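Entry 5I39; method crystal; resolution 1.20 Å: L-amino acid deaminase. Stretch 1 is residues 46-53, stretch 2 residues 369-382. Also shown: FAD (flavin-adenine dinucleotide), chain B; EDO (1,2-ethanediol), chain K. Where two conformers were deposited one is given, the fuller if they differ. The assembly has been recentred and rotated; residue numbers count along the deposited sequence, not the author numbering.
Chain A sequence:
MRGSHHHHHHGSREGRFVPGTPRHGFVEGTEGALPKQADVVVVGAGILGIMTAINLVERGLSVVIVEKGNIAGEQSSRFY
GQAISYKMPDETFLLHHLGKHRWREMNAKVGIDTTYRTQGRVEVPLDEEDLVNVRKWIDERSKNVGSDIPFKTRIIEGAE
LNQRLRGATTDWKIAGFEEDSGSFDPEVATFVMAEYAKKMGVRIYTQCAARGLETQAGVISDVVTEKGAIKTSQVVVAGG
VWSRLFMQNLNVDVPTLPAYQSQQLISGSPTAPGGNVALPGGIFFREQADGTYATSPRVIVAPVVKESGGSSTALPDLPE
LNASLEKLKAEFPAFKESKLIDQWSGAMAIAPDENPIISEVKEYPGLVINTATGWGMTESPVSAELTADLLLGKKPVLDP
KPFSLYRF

Stretch 1, residues 46-53: GILGIMTA
Stretch 2 369-382: INTATGWGMTESPV

Stretch 1 is helical from Ile-47 through Ala-53, with Gly-46 at the N-cap, and the helix runs on beyond Ala-53. Stretch 2 opens with the end of a strand that enters from earlier in the chain and covers Ile-369 to Thr-371. It then turns through a loop and becomes helical at Gly-376, with Trp-375 at the N-cap; this helix runs on beyond Val-382. The two helices run nearly parallel, 18° apart, with axes 8.9 Å apart at closest approach. The strand crosses helix 47-53 at 133°, with an 8.8 Å approach. Together the stretches bury 456 Å².

Ile-369 is extended (phi/psi -120/137) and does not touch stretch 1. Asn-370 (-136/97; chi1 t, chi2 6°) points toward the helix. Its ND2 donates a weak hydrogen bond to Thr-52 OG1 at 3.4 Å, with an angle of 149°. Thr-52 (chi1 m) directs OG1 back to its own helix, donating to Leu-48 O at 2.7 Å. A water joins the same region. It accepts a weak bond from Asn-370 ND2 at 2.8 Å and donates to Ser-380 O at 3.2 Å and, weakly, to Leu-48 O at 3.3 Å. It thus links the strand to both helices.

Leu-48 (chi1 m, chi2 t) has the largest covered area, 110 Å². Its CD1 lies 3.5 Å from Asn-370 O, 4.1 Å from Thr-371 CA and 3.9 Å from Thr-373 CG2. This methyl therefore packs against both the strand and the loop. Ala-372 (62/43) has positive phi and points away. Thr-373 (-127/141; chi1 t) points toward stretch 1. Its OG1 accepts from Trp-375 N at 3.0 Å and donates to Glu-379 OE1 at 2.6 Å, tying the loop to the helix that follows.

Gly-374 (-91/4) and Trp-375 (-138/32; chi1 m, chi2 105°) make no contact with stretch 1. Gly-376 (-64/-32) starts the helix. Its O lies 3.8 Å from Leu-48 CD2 and 3.9 Å from Ile-47 CG2. A CB here would clash with FAD O3' at 2.5 Å. Gly-376 N donates to that O3' at 2.8 Å, and Leu-48 N donates to FAD O1P at 3.1 Å, so the cofactor binds both stretches.

Met-377 is selenomethionine (m, m, m). Its CB points away, but the chain curls back, and SE reaches Ile-47 CB at 3.6 Å. The CA atoms of Ile-47 and Met-377 are 6.6 Å apart. Thr-378 faces FAD instead: N and OG1 donate to FAD O2 at 2.9 and 2.7 Å.

Ser-380 (chi1 p) points toward stretch 1. Its CA lies 5.7 Å from Leu-48 CA. Its CB is 3.8 Å from both Leu-48 CD2 and Met-51 CG. Its OG lies 3.4 Å from Ile-47 CG1 (Ile-47: chi1 t, chi2 p) and donates to Met-377 O at 2.9 Å, so the hydroxyl is satisfied within its own helix. Pro-381, C-gamma exo, points away. Selenomethionine Met-51 (m, m, m) still brings CE to 4.0 Å from Pro-381 CA and 4.3 Å from Pro-381 CG. The helix kinks at Pro-381 and Val-382.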

# COMPACT_ATOMS: atom_id res chain seq x y z
N GLY A 46 3.57 -2.53 9.76
CA GLY A 46 3.53 -2.22 8.33
C GLY A 46 2.90 -0.85 8.15
O GLY A 46 2.65 -0.12 9.12
N ILE A 47 2.60 -0.51 6.90
CA ILE A 47 2.06 0.81 6.61
C ILE A 47 0.72 1.05 7.32
O ILE A 47 0.46 2.16 7.76
CB ILE A 47 1.94 1.06 5.08
CG1 ILE A 47 1.74 2.54 4.76
CG2 ILE A 47 0.83 0.22 4.45
CD1 ILE A 47 2.96 3.41 5.02
N LEU A 48 -0.12 0.03 7.43
CA LEU A 48 -1.44 0.25 8.00
C LEU A 48 -1.35 0.51 9.50
O LEU A 48 -1.98 1.44 10.01
CB LEU A 48 -2.40 -0.88 7.65
CG LEU A 48 -2.69 -0.99 6.14
CD1 LEU A 48 -3.74 -2.07 5.89
CD2 LEU A 48 -3.16 0.32 5.52
N GLY A 49 -0.54 -0.26 10.22
CA GLY A 49 -0.34 -0.02 11.65
C GLY A 49 0.34 1.31 11.92
O GLY A 49 -0.07 2.06 12.82
N ILE A 50 1.38 1.62 11.15
CA ILE A 50 2.11 2.87 11.30
C ILE A 50 1.22 4.08 11.04
O ILE A 50 1.20 5.03 11.84
CB ILE A 50 3.35 2.90 10.38
CG1 ILE A 50 4.40 1.90 10.86
CG2 ILE A 50 3.97 4.30 10.33
CD1 ILE A 50 5.44 1.55 9.81
N MSE A 51 0.49 4.07 9.93
CA MSE A 51 -0.34 5.23 9.56
C MSE A 51 -1.47 5.39 10.54
O MSE A 51 -1.82 6.52 10.91
CB MSE A 51 -0.84 5.11 8.13
CG MSE A 51 0.29 5.15 7.09
SE MSE A 51 1.38 6.78 7.15
CE MSE A 51 -0.03 7.99 6.51
N THR A 52 -2.06 4.29 11.00
CA THR A 52 -3.12 4.37 12.01
C THR A 52 -2.58 4.94 13.32
O THR A 52 -3.22 5.79 13.93
CB THR A 52 -3.80 3.01 12.23
OG1 THR A 52 -4.28 2.50 10.98
CG2 THR A 52 -4.99 3.15 13.15
N ALA A 53 -1.40 4.48 13.74
CA ALA A 53 -0.75 5.00 14.95
C ALA A 53 -0.52 6.51 14.87
O ALA A 53 -0.80 7.23 15.83
CB ALA A 53 0.56 4.28 15.19
N ILE A 369 -10.05 -3.71 13.04
CA ILE A 369 -9.19 -4.39 12.06
C ILE A 369 -8.97 -3.45 10.89
O ILE A 369 -9.91 -2.82 10.42
CB ILE A 369 -9.86 -5.68 11.52
CG1 ILE A 369 -9.99 -6.74 12.62
CG2 ILE A 369 -9.08 -6.25 10.33
CD1 ILE A 369 -10.93 -7.88 12.26
N ASN A 370 -7.73 -3.37 10.40
CA ASN A 370 -7.39 -2.62 9.19
C ASN A 370 -6.44 -3.50 8.39
O ASN A 370 -5.25 -3.54 8.67
CB ASN A 370 -6.74 -1.28 9.54
CG ASN A 370 -6.46 -0.41 8.32
OD1 ASN A 370 -6.85 -0.74 7.20
ND2 ASN A 370 -5.78 0.71 8.54
N THR A 371 -6.98 -4.22 7.41
CA THR A 371 -6.21 -5.27 6.74
C THR A 371 -6.85 -5.69 5.41
O THR A 371 -7.76 -5.03 4.90
CB THR A 371 -6.02 -6.47 7.71
OG1 THR A 371 -4.87 -7.23 7.35
CG2 THR A 371 -7.24 -7.39 7.76
N ALA A 372 -6.33 -6.79 4.86
CA ALA A 372 -6.94 -7.50 3.74
C ALA A 372 -7.03 -6.65 2.48
O ALA A 372 -8.03 -6.68 1.78
CB ALA A 372 -8.31 -8.05 4.11
N THR A 373 -5.96 -5.90 2.18
CA THR A 373 -5.96 -5.05 1.01
C THR A 373 -4.75 -5.31 0.11
O THR A 373 -3.64 -5.52 0.58
CB THR A 373 -6.06 -3.56 1.38
OG1 THR A 373 -6.04 -2.79 0.18
CG2 THR A 373 -4.94 -3.11 2.30
N GLY A 374 -5.02 -5.25 -1.20
CA GLY A 374 -3.98 -5.27 -2.22
C GLY A 374 -3.49 -3.89 -2.63
O GLY A 374 -2.66 -3.78 -3.52
N TRP A 375 -3.98 -2.84 -1.95
CA TRP A 375 -3.67 -1.45 -2.28
C TRP A 375 -3.41 -0.63 -1.02
O TRP A 375 -3.69 0.58 -0.98
CB TRP A 375 -4.82 -0.85 -3.08
CG TRP A 375 -4.98 -1.42 -4.45
CD1 TRP A 375 -5.94 -2.29 -4.87
CD2 TRP A 375 -4.15 -1.15 -5.58
NE1 TRP A 375 -5.76 -2.58 -6.20
CE2 TRP A 375 -4.66 -1.90 -6.66
CE3 TRP A 375 -3.02 -0.35 -5.79
CZ2 TRP A 375 -4.09 -1.87 -7.93
CZ3 TRP A 375 -2.45 -0.32 -7.05
CH2 TRP A 375 -2.98 -1.08 -8.11
N GLY A 376 -2.86 -1.26 0.01
CA GLY A 376 -2.69 -0.62 1.30
C GLY A 376 -1.77 0.57 1.31
O GLY A 376 -1.97 1.49 2.09
N MSE A 377 -0.75 0.59 0.46
CA MSE A 377 0.13 1.76 0.41
C MSE A 377 -0.68 2.97 0.01
O MSE A 377 -0.66 4.00 0.69
CB MSE A 377 1.32 1.58 -0.52
CG MSE A 377 2.32 0.51 -0.08
SE MSE A 377 3.16 0.91 1.65
CE MSE A 377 3.95 2.65 1.22
N THR A 378 -1.41 2.84 -1.10
CA THR A 378 -2.26 3.91 -1.63
C THR A 378 -3.33 4.36 -0.64
O THR A 378 -3.55 5.56 -0.45
CB THR A 378 -2.96 3.42 -2.91
OG1 THR A 378 -1.98 3.07 -3.89
CG2 THR A 378 -3.87 4.49 -3.51
N GLU A 379 -4.00 3.38 -0.04
CA GLU A 379 -5.16 3.64 0.80
C GLU A 379 -4.82 4.13 2.19
O GLU A 379 -5.64 4.79 2.83
CB GLU A 379 -5.97 2.35 0.94
CG GLU A 379 -6.56 1.85 -0.37
CD GLU A 379 -7.02 0.41 -0.32
OE1 GLU A 379 -6.75 -0.29 0.67
OE2 GLU A 379 -7.65 -0.03 -1.31
N SER A 380 -3.61 3.82 2.66
CA SER A 380 -3.24 3.96 4.07
C SER A 380 -3.57 5.30 4.74
O SER A 380 -4.04 5.29 5.87
CB SER A 380 -1.77 3.60 4.31
OG SER A 380 -0.88 4.41 3.56
N PRO A 381 -3.35 6.46 4.08
CA PRO A 381 -3.67 7.70 4.80
C PRO A 381 -5.15 7.81 5.17
O PRO A 381 -5.50 8.40 6.19
CB PRO A 381 -3.29 8.80 3.80
CG PRO A 381 -2.31 8.15 2.88
CD PRO A 381 -2.83 6.75 2.74
N VAL A 382 -6.02 7.25 4.33
CA VAL A 382 -7.46 7.32 4.56
C VAL A 382 -7.93 6.14 5.41
O VAL A 382 -8.75 6.33 6.31
CB VAL A 382 -8.24 7.41 3.24
CG1 VAL A 382 -9.73 7.58 3.51
CG2 VAL A 382 -7.74 8.58 2.40
PA FAD B . 2.40 -5.57 6.26
O1A FAD B . 2.68 -7.01 5.80
O2A FAD B . 3.33 -4.54 5.64
O5B FAD B . 2.57 -5.41 7.83
C5B FAD B . 1.91 -6.24 8.77
C4B FAD B . 2.89 -6.42 9.91
O4B FAD B . 2.22 -7.12 10.98
C3B FAD B . 4.09 -7.27 9.51
O3B FAD B . 5.29 -6.51 9.64
C2B FAD B . 3.99 -8.48 10.46
O2B FAD B . 5.27 -9.01 10.85
C1B FAD B . 3.20 -7.91 11.62
N9A FAD B . 2.47 -8.90 12.43
C8A FAD B . 1.65 -9.83 11.99
N7A FAD B . 1.10 -10.53 13.01
C5A FAD B . 1.61 -10.00 14.11
C6A FAD B . 1.48 -10.25 15.54
N6A FAD B . 0.68 -11.23 15.99
N1A FAD B . 2.18 -9.48 16.40
C2A FAD B . 2.96 -8.48 15.97
N3A FAD B . 3.15 -8.20 14.67
C4A FAD B . 2.50 -8.92 13.74
N1 FAD B . -0.18 -1.38 -2.80
C2 FAD B . -0.24 -0.23 -3.49
O2 FAD B . -0.94 0.69 -3.02
N3 FAD B . 0.43 -0.08 -4.65
C4 FAD B . 1.17 -1.04 -5.23
O4 FAD B . 1.77 -0.83 -6.27
C4X FAD B . 1.27 -2.34 -4.55
N5 FAD B . 1.95 -3.40 -5.07
C5X FAD B . 2.15 -4.49 -4.32
C6 FAD B . 3.02 -5.50 -4.73
C7 FAD B . 3.28 -6.61 -3.94
C7M FAD B . 4.27 -7.67 -4.39
C8 FAD B . 2.62 -6.75 -2.63
C8M FAD B . 2.90 -7.91 -1.72
C9 FAD B . 1.73 -5.75 -2.23
C9A FAD B . 1.47 -4.63 -3.02
N10 FAD B . 0.58 -3.63 -2.61
C10 FAD B . 0.53 -2.41 -3.28
C1' FAD B . -0.18 -3.76 -1.38
C2' FAD B . 0.48 -3.16 -0.19
O2' FAD B . 1.87 -3.46 -0.23
C3' FAD B . -0.19 -3.75 1.04
O3' FAD B . -1.64 -3.65 0.96
C4' FAD B . 0.23 -3.08 2.33
O4' FAD B . 1.66 -3.02 2.41
C5' FAD B . -0.32 -3.86 3.51
O5' FAD B . 0.16 -3.21 4.69
P FAD B . -0.04 -3.93 6.12
O1P FAD B . 0.50 -2.99 7.16
O2P FAD B . -1.46 -4.45 6.22
O3P FAD B . 0.85 -5.28 5.98
C1 EDO K . -1.10 -4.65 -6.06
O1 EDO K . -1.36 -3.25 -6.04
C2 EDO K . -2.32 -5.41 -6.56
O2 EDO K . -1.98 -6.76 -6.91
O HOH W 1 -3.96 2.70 7.67